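Botulinum neurotoxin type G (Clostridium botulinum, PDB 3MPP) targets the toxin to host nerve cells through its receptor-binding domain, the fragment described here, so that the protease light chain can enter the cytosol. Local coordinates at residues 78-83 and 272-277; 84-89 and 108-113. The protein carries 4 engineered substitutions. One frame throughout, in Å; residues are numbered along the deposited sequence. Where two conformers were deposited one is given.

Overall arrangement
Interactions 1 and 2 follow each other along one short piece of the N-terminal receptor-binding subdomain, the loop after strand 67-74 and helix 83-88. Interaction 1 joins its first half, residues 78-83, to residues 272-277 of the C-terminal subdomain and so bridges the two halves of the domain. Interaction 2 sets the helix, residues 84-89, against the turn at residues 108-113 and stays within the N-terminal subdomain; in sequence it is nested inside the loop that interaction 1 closes. Their centres lie about 12 Å apart, and they touch directly, Tyr78 CB standing 3.6 Å from Tyr86 CD1. Both lie away from Trp402, the probable ganglioside-binding site of the C-terminal subdomain.

Interaction 1: residues 78-83 and 272-277; sequences YNNNDI and AAINYQ
Ile274 lies over one face of the Tyr78 ring, the tight part of the contact. Its CG2 sits 3.9 Å from the ring centroid and 13° off the normal, a CH-pi contact, while its CD1 reaches Tyr78 CE1 at 3.5 Å. The same CG2 meets Ile83 CD1 at 3.6 Å, the two side chains pointing opposite ways as they pass, and Ala273 CB extends the apolar patch against Ile83 CG1. The bond to CB of Tyr78 points toward residues 272-277, and CG follows between the backbone N and the carbonyl carbon (chi1 45°). Tyr78 OH packs closely too, 3.3 Å from Tyr276 CD2.

The polar side is wetter: a water 2.7 Å from Tyr78 OH donates to Asn275 O, and Asn80 and Asn275 are partly exposed. Asn80 and Tyr276 approach tip to tip, Asn80 ND2 standing 3.0 Å from Tyr276 OH with amide and ring planes 39° apart; Asn80 OD1 is hydrogen-bonded to Lys77.

Ile132 touches both Tyr78 and Ile274. The contact joins the loop between strand 67-74 and helix 83-88 to edge strand 275-277, which neighbours strand 260-270 and makes backbone bonds to Ile132 and Asn135 of the N-terminal subdomain.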
loop_
_atom_site.group_PDB
_atom_site.type_symbol
_atom_site.label_atom_id
_atom_site.label_comp_id
_atom_site.label_asym_id
_atom_site.label_seq_id
_atom_site.Cartn_x
_atom_site.Cartn_y
_atom_site.Cartn_z
ATOM N N TYR A 78 -5.574 10.233 -9.434
ATOM C CA TYR A 78 -5.999 11.366 -10.244
ATOM C C TYR A 78 -7.499 11.626 -10.091
ATOM O O TYR A 78 -8.281 10.717 -9.793
ATOM C CB TYR A 78 -5.689 11.066 -11.709
ATOM C CG TYR A 78 -6.091 9.658 -12.128
ATOM C CD1 TYR A 78 -7.407 9.355 -12.482
ATOM C CD2 TYR A 78 -5.150 8.632 -12.169
ATOM C CE1 TYR A 78 -7.760 8.055 -12.886
ATOM C CE2 TYR A 78 -5.503 7.342 -12.545
ATOM C CZ TYR A 78 -6.800 7.062 -12.894
ATOM O OH TYR A 78 -7.119 5.778 -13.264
ATOM N N ASN A 79 -7.907 12.878 -10.248
ATOM C CA ASN A 79 -9.326 13.173 -10.384
ATOM C C ASN A 79 -9.708 12.985 -11.853
ATOM O O ASN A 79 -9.103 13.581 -12.751
ATOM C CB ASN A 79 -9.664 14.595 -9.913
ATOM C CG ASN A 79 -9.732 14.721 -8.392
ATOM O OD1 ASN A 79 -10.031 13.758 -7.674
ATOM N ND2 ASN A 79 -9.470 15.923 -7.899
ATOM N N ASN A 80 -10.702 12.133 -12.104
ATOM C CA ASN A 80 -11.103 11.836 -13.478
ATOM C C ASN A 80 -11.297 13.093 -14.331
ATOM O O ASN A 80 -10.887 13.126 -15.474
ATOM C CB ASN A 80 -12.391 11.022 -13.530
ATOM C CG ASN A 80 -12.236 9.630 -12.953
ATOM O OD1 ASN A 80 -11.125 9.185 -12.637
ATOM N ND2 ASN A 80 -13.361 8.935 -12.803
ATOM N N ASN A 81 -11.924 14.116 -13.760
ATOM C CA ASN A 81 -12.269 15.328 -14.504
ATOM C C ASN A 81 -11.173 16.399 -14.519
ATOM O O ASN A 81 -11.370 17.491 -15.050
ATOM C CB ASN A 81 -13.587 15.918 -13.984
ATOM C CG ASN A 81 -13.482 16.442 -12.556
ATOM O OD1 ASN A 81 -12.419 16.878 -12.115
ATOM N ND2 ASN A 81 -14.595 16.413 -11.833
ATOM N N ASP A 82 -10.025 16.089 -13.931
ATOM C CA ASP A 82 -8.924 17.041 -13.878
ATOM C C ASP A 82 -7.612 16.378 -14.294
ATOM O O ASP A 82 -6.565 16.604 -13.687
ATOM C CB ASP A 82 -8.806 17.614 -12.467
ATOM C CG ASP A 82 -7.973 18.882 -12.414
ATOM O OD1 ASP A 82 -7.848 19.572 -13.450
ATOM O OD2 ASP A 82 -7.449 19.194 -11.325
ATOM N N ILE A 83 -7.672 15.575 -15.349
ATOM C CA ILE A 83 -6.527 14.764 -15.743
ATOM C C ILE A 83 -5.359 15.552 -16.359
ATOM O O ILE A 83 -4.191 15.195 -16.152
ATOM C CB ILE A 83 -6.948 13.565 -16.640
ATOM C CG1 ILE A 83 -5.871 12.482 -16.604
ATOM C CG2 ILE A 83 -7.258 14.007 -18.052
ATOM C CD1 ILE A 83 -5.758 11.828 -15.237
ATOM N N ALA A 272 -10.044 9.221 -22.211
ATOM C CA ALA A 272 -8.932 9.263 -23.152
ATOM C C ALA A 272 -7.599 8.922 -22.490
ATOM O O ALA A 272 -6.744 8.271 -23.091
ATOM C CB ALA A 272 -8.856 10.628 -23.840
ATOM N N ALA A 273 -7.426 9.354 -21.246
ATOM C CA ALA A 273 -6.122 9.287 -20.606
ATOM C C ALA A 273 -5.985 8.146 -19.619
ATOM O O ALA A 273 -4.874 7.707 -19.340
ATOM C CB ALA A 273 -5.812 10.606 -19.913
ATOM N N ILE A 274 -7.099 7.670 -19.071
ATOM C CA ILE A 274 -7.005 6.729 -17.958
ATOM C C ILE A 274 -8.022 5.589 -18.014
ATOM O O ILE A 274 -9.004 5.635 -18.756
ATOM C CB ILE A 274 -7.115 7.460 -16.591
ATOM C CG1 ILE A 274 -8.441 8.211 -16.481
ATOM C CG2 ILE A 274 -5.960 8.425 -16.391
ATOM C CD1 ILE A 274 -9.547 7.385 -15.848
ATOM N N ASN A 275 -7.764 4.569 -17.212
ATOM C CA ASN A 275 -8.684 3.443 -17.055
ATOM C C ASN A 275 -8.409 2.759 -15.740
ATOM O O ASN A 275 -7.244 2.565 -15.367
ATOM C CB ASN A 275 -8.499 2.424 -18.182
ATOM C CG ASN A 275 -9.168 1.099 -17.869
ATOM O OD1 ASN A 275 -10.392 0.982 -17.933
ATOM N ND2 ASN A 275 -8.370 0.101 -17.499
ATOM N N TYR A 276 -9.477 2.399 -15.031
ATOM C CA TYR A 276 -9.366 1.641 -13.789
ATOM C C TYR A 276 -10.636 0.856 -13.531
ATOM O O TYR A 276 -11.718 1.267 -13.943
ATOM C CB TYR A 276 -9.119 2.566 -12.582
ATOM C CG TYR A 276 -10.242 3.536 -12.282
ATOM C CD1 TYR A 276 -11.255 3.209 -11.389
ATOM C CD2 TYR A 276 -10.272 4.805 -12.876
ATOM C CE1 TYR A 276 -12.290 4.109 -11.101
ATOM C CE2 TYR A 276 -11.297 5.708 -12.596
ATOM C CZ TYR A 276 -12.301 5.354 -11.711
ATOM O OH TYR A 276 -13.310 6.249 -11.440
ATOM N N GLN A 277 -10.505 -0.253 -12.810
ATOM C CA GLN A 277 -11.680 -0.959 -12.319
ATOM C C GLN A 277 -12.051 -0.477 -10.931
ATOM O O GLN A 277 -11.174 -0.156 -10.130
ATOM C CB GLN A 277 -11.452 -2.473 -12.338
ATOM C CG GLN A 277 -11.566 -3.040 -13.766
ATOM C CD GLN A 277 -11.301 -4.524 -13.810
ATOM O OE1 GLN A 277 -10.657 -5.078 -12.914
ATOM N NE2 GLN A 277 -11.779 -5.178 -14.859
HETATM O O HOH W 1 -5.514 3.559 -13.230
#

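Interaction 2: residues 84-89 and 108-113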
loop_
_atom_site.group_PDB
_atom_site.type_symbol
_atom_site.label_atom_id
_atom_site.label_comp_id
_atom_site.label_asym_id
_atom_site.label_seq_id
_atom_site.Cartn_x
_atom_site.Cartn_y
_atom_site.Cartn_z
ATOM N N GLN A 84 -5.646 16.627 -17.095
ATOM C CA GLN A 84 -4.547 17.385 -17.683
ATOM C C GLN A 84 -3.718 18.096 -16.608
ATOM O O GLN A 84 -2.499 18.199 -16.726
ATOM C CB GLN A 84 -5.035 18.346 -18.770
ATOM C CG GLN A 84 -5.527 17.609 -20.013
ATOM C CD GLN A 84 -4.534 16.549 -20.506
ATOM O OE1 GLN A 84 -3.327 16.794 -20.596
ATOM N NE2 GLN A 84 -5.047 15.372 -20.838
ATOM N N THR A 85 -4.371 18.563 -15.549
ATOM C CA THR A 85 -3.627 19.112 -14.413
ATOM C C THR A 85 -2.719 18.040 -13.818
ATOM O O THR A 85 -1.537 18.264 -13.580
ATOM C CB THR A 85 -4.566 19.688 -13.325
ATOM O OG1 THR A 85 -5.283 20.798 -13.871
ATOM C CG2 THR A 85 -3.770 20.160 -12.100
ATOM N N TYR A 86 -3.280 16.857 -13.611
ATOM C CA TYR A 86 -2.544 15.748 -13.027
ATOM C C TYR A 86 -1.327 15.409 -13.894
ATOM O O TYR A 86 -0.217 15.248 -13.386
ATOM C CB TYR A 86 -3.488 14.549 -12.849
ATOM C CG TYR A 86 -2.849 13.240 -12.414
ATOM C CD1 TYR A 86 -2.681 12.935 -11.064
ATOM C CD2 TYR A 86 -2.453 12.287 -13.356
ATOM C CE1 TYR A 86 -2.113 11.728 -10.661
ATOM C CE2 TYR A 86 -1.895 11.065 -12.958
ATOM C CZ TYR A 86 -1.727 10.800 -11.618
ATOM O OH TYR A 86 -1.180 9.612 -11.220
ATOM N N LEU A 87 -1.531 15.342 -15.205
ATOM C CA LEU A 87 -0.455 14.980 -16.124
ATOM C C LEU A 87 0.599 16.066 -16.333
ATOM O O LEU A 87 1.768 15.763 -16.547
ATOM C CB LEU A 87 -1.032 14.597 -17.491
ATOM C CG LEU A 87 -1.733 13.247 -17.529
ATOM C CD1 LEU A 87 -2.216 12.947 -18.941
ATOM C CD2 LEU A 87 -0.772 12.185 -17.038
ATOM N N GLN A 88 0.187 17.328 -16.290
ATOM C CA GLN A 88 1.064 18.407 -16.746
ATOM C C GLN A 88 1.730 19.205 -15.625
ATOM O O GLN A 88 2.706 19.920 -15.858
ATOM C CB GLN A 88 0.289 19.340 -17.679
ATOM C CG GLN A 88 -0.234 18.625 -18.928
ATOM C CD GLN A 88 -0.942 19.557 -19.893
ATOM O OE1 GLN A 88 -0.710 20.766 -19.888
ATOM N NE2 GLN A 88 -1.807 18.997 -20.731
ATOM N N ASN A 89 1.203 19.086 -14.411
ATOM C CA ASN A 89 1.708 19.890 -13.292
ATOM C C ASN A 89 2.762 19.128 -12.496
ATOM O O ASN A 89 2.447 18.193 -11.761
ATOM C CB ASN A 89 0.546 20.365 -12.407
ATOM C CG ASN A 89 0.998 21.108 -11.128
ATOM O OD1 ASN A 89 0.447 20.872 -10.055
ATOM N ND2 ASN A 89 1.955 22.025 -11.251
ATOM N N LYS A 108 5.064 14.368 -10.896
ATOM C CA LYS A 108 4.315 14.868 -12.035
ATOM C C LYS A 108 3.333 13.785 -12.459
ATOM O O LYS A 108 3.675 12.861 -13.202
ATOM C CB LYS A 108 5.246 15.249 -13.189
ATOM C CG LYS A 108 4.561 16.027 -14.312
ATOM C CD LYS A 108 5.510 16.234 -15.483
ATOM C CE LYS A 108 4.913 17.124 -16.564
ATOM N NZ LYS A 108 5.873 17.249 -17.700
ATOM N N GLY A 109 2.111 13.891 -11.959
ATOM C CA GLY A 109 1.100 12.902 -12.262
ATOM C C GLY A 109 1.543 11.547 -11.756
ATOM O O GLY A 109 1.788 11.366 -10.565
ATOM N N ASN A 110 1.656 10.599 -12.677
ATOM C CA ASN A 110 2.036 9.241 -12.351
ATOM C C ASN A 110 3.548 9.033 -12.452
ATOM O O ASN A 110 4.018 7.910 -12.642
ATOM C CB ASN A 110 1.301 8.264 -13.261
ATOM C CG ASN A 110 1.546 8.547 -14.730
ATOM O OD1 ASN A 110 1.660 9.706 -15.143
ATOM N ND2 ASN A 110 1.627 7.489 -15.530
ATOM N N ARG A 111 4.302 10.121 -12.322
ATOM C CA ARG A 111 5.762 10.043 -12.337
ATOM C C ARG A 111 6.340 10.549 -11.030
ATOM O O ARG A 111 5.935 11.590 -10.520
ATOM C CB ARG A 111 6.357 10.895 -13.464
ATOM C CG ARG A 111 6.210 10.330 -14.850
ATOM C CD ARG A 111 6.932 11.197 -15.882
ATOM N NE ARG A 111 6.891 10.539 -17.180
ATOM C CZ ARG A 111 7.633 10.869 -18.224
ATOM N NH1 ARG A 111 8.497 11.874 -18.142
ATOM N NH2 ARG A 111 7.506 10.184 -19.353
ATOM N N ILE A 112 7.315 9.823 -10.508
ATOM C CA ILE A 112 8.102 10.311 -9.393
ATOM C C ILE A 112 9.490 10.598 -9.952
ATOM O O ILE A 112 10.056 9.764 -10.660
ATOM C CB ILE A 112 8.156 9.274 -8.251
ATOM C CG1 ILE A 112 8.986 9.802 -7.082
ATOM C CG2 ILE A 112 8.699 7.958 -8.754
ATOM C CD1 ILE A 112 8.198 10.626 -6.101
ATOM N N ILE A 113 10.024 11.781 -9.656
ATOM C CA ILE A 113 11.174 12.315 -10.393
ATOM C C ILE A 113 12.298 12.799 -9.484
ATOM O O ILE A 113 12.068 13.547 -8.535
ATOM C CB ILE A 113 10.761 13.522 -11.258
ATOM C CG1 ILE A 113 9.670 13.138 -12.255
ATOM C CG2 ILE A 113 11.965 14.119 -11.962
ATOM C CD1 ILE A 113 9.038 14.345 -12.930
HETATM O O HOH W 2 0.732 16.341 -11.207
HETATM O O HOH W 3 4.101 20.035 -18.356
#
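Gly109 packs its CA over the centre of the Tyr86 ring, 3.5 Å from the centroid and 10° off the ring normal, a CH-pi contact made by the backbone itself. Beyond the ring centre the peptide continues past the phenol end: Tyr86 CZ is 3.4 Å from Gly109 C, and Tyr86 OH lies 3.5 Å from Asn110 CB. At the other end of the tyrosine Tyr86 O stands 2.9 Å from Gly109 CA, a close approach that glycine, with no side chain, permits. Positive phi (61°) also favours glycine here.

Water joins the polar groups of this first shell. One molecule donates to Tyr86 O and to Asn89 O, each at 2.6 Å, and accepts from Gly109 N, tying the helix end and the residue that follows it to the hairpin. On the flank, Lys108 runs its extended chain beside the helix end, with CE 3.4 Å from Leu87 O; a second water, which donates to Gln88 O, is weakly linked to Lys108 NZ.

The next shell positions these groups. The bond to CB of Tyr86 points neither at the turn nor away from it; CG follows anti to the backbone N (chi1 173°), and the end of the side chain comes nearer the turn. Residues 108-111 form a type II' beta turn closed by reciprocal backbone bonds between Lys108 and Arg111, the form that places glycine at its second position. Asn110 ND2 bonds to Tyr130 O, and both amide ends of Asn89 are held, by Asn188 O and Thr190 N.

Tyr86 and Asn110 share Ile132 as a neighbour. The turn links neighbouring strands 103-108 and 111-117 of the seven-stranded antiparallel sheet, and helix 83-88 rests against the turn just before the chain enters strand 90-98, beside 103-108 in that sheet.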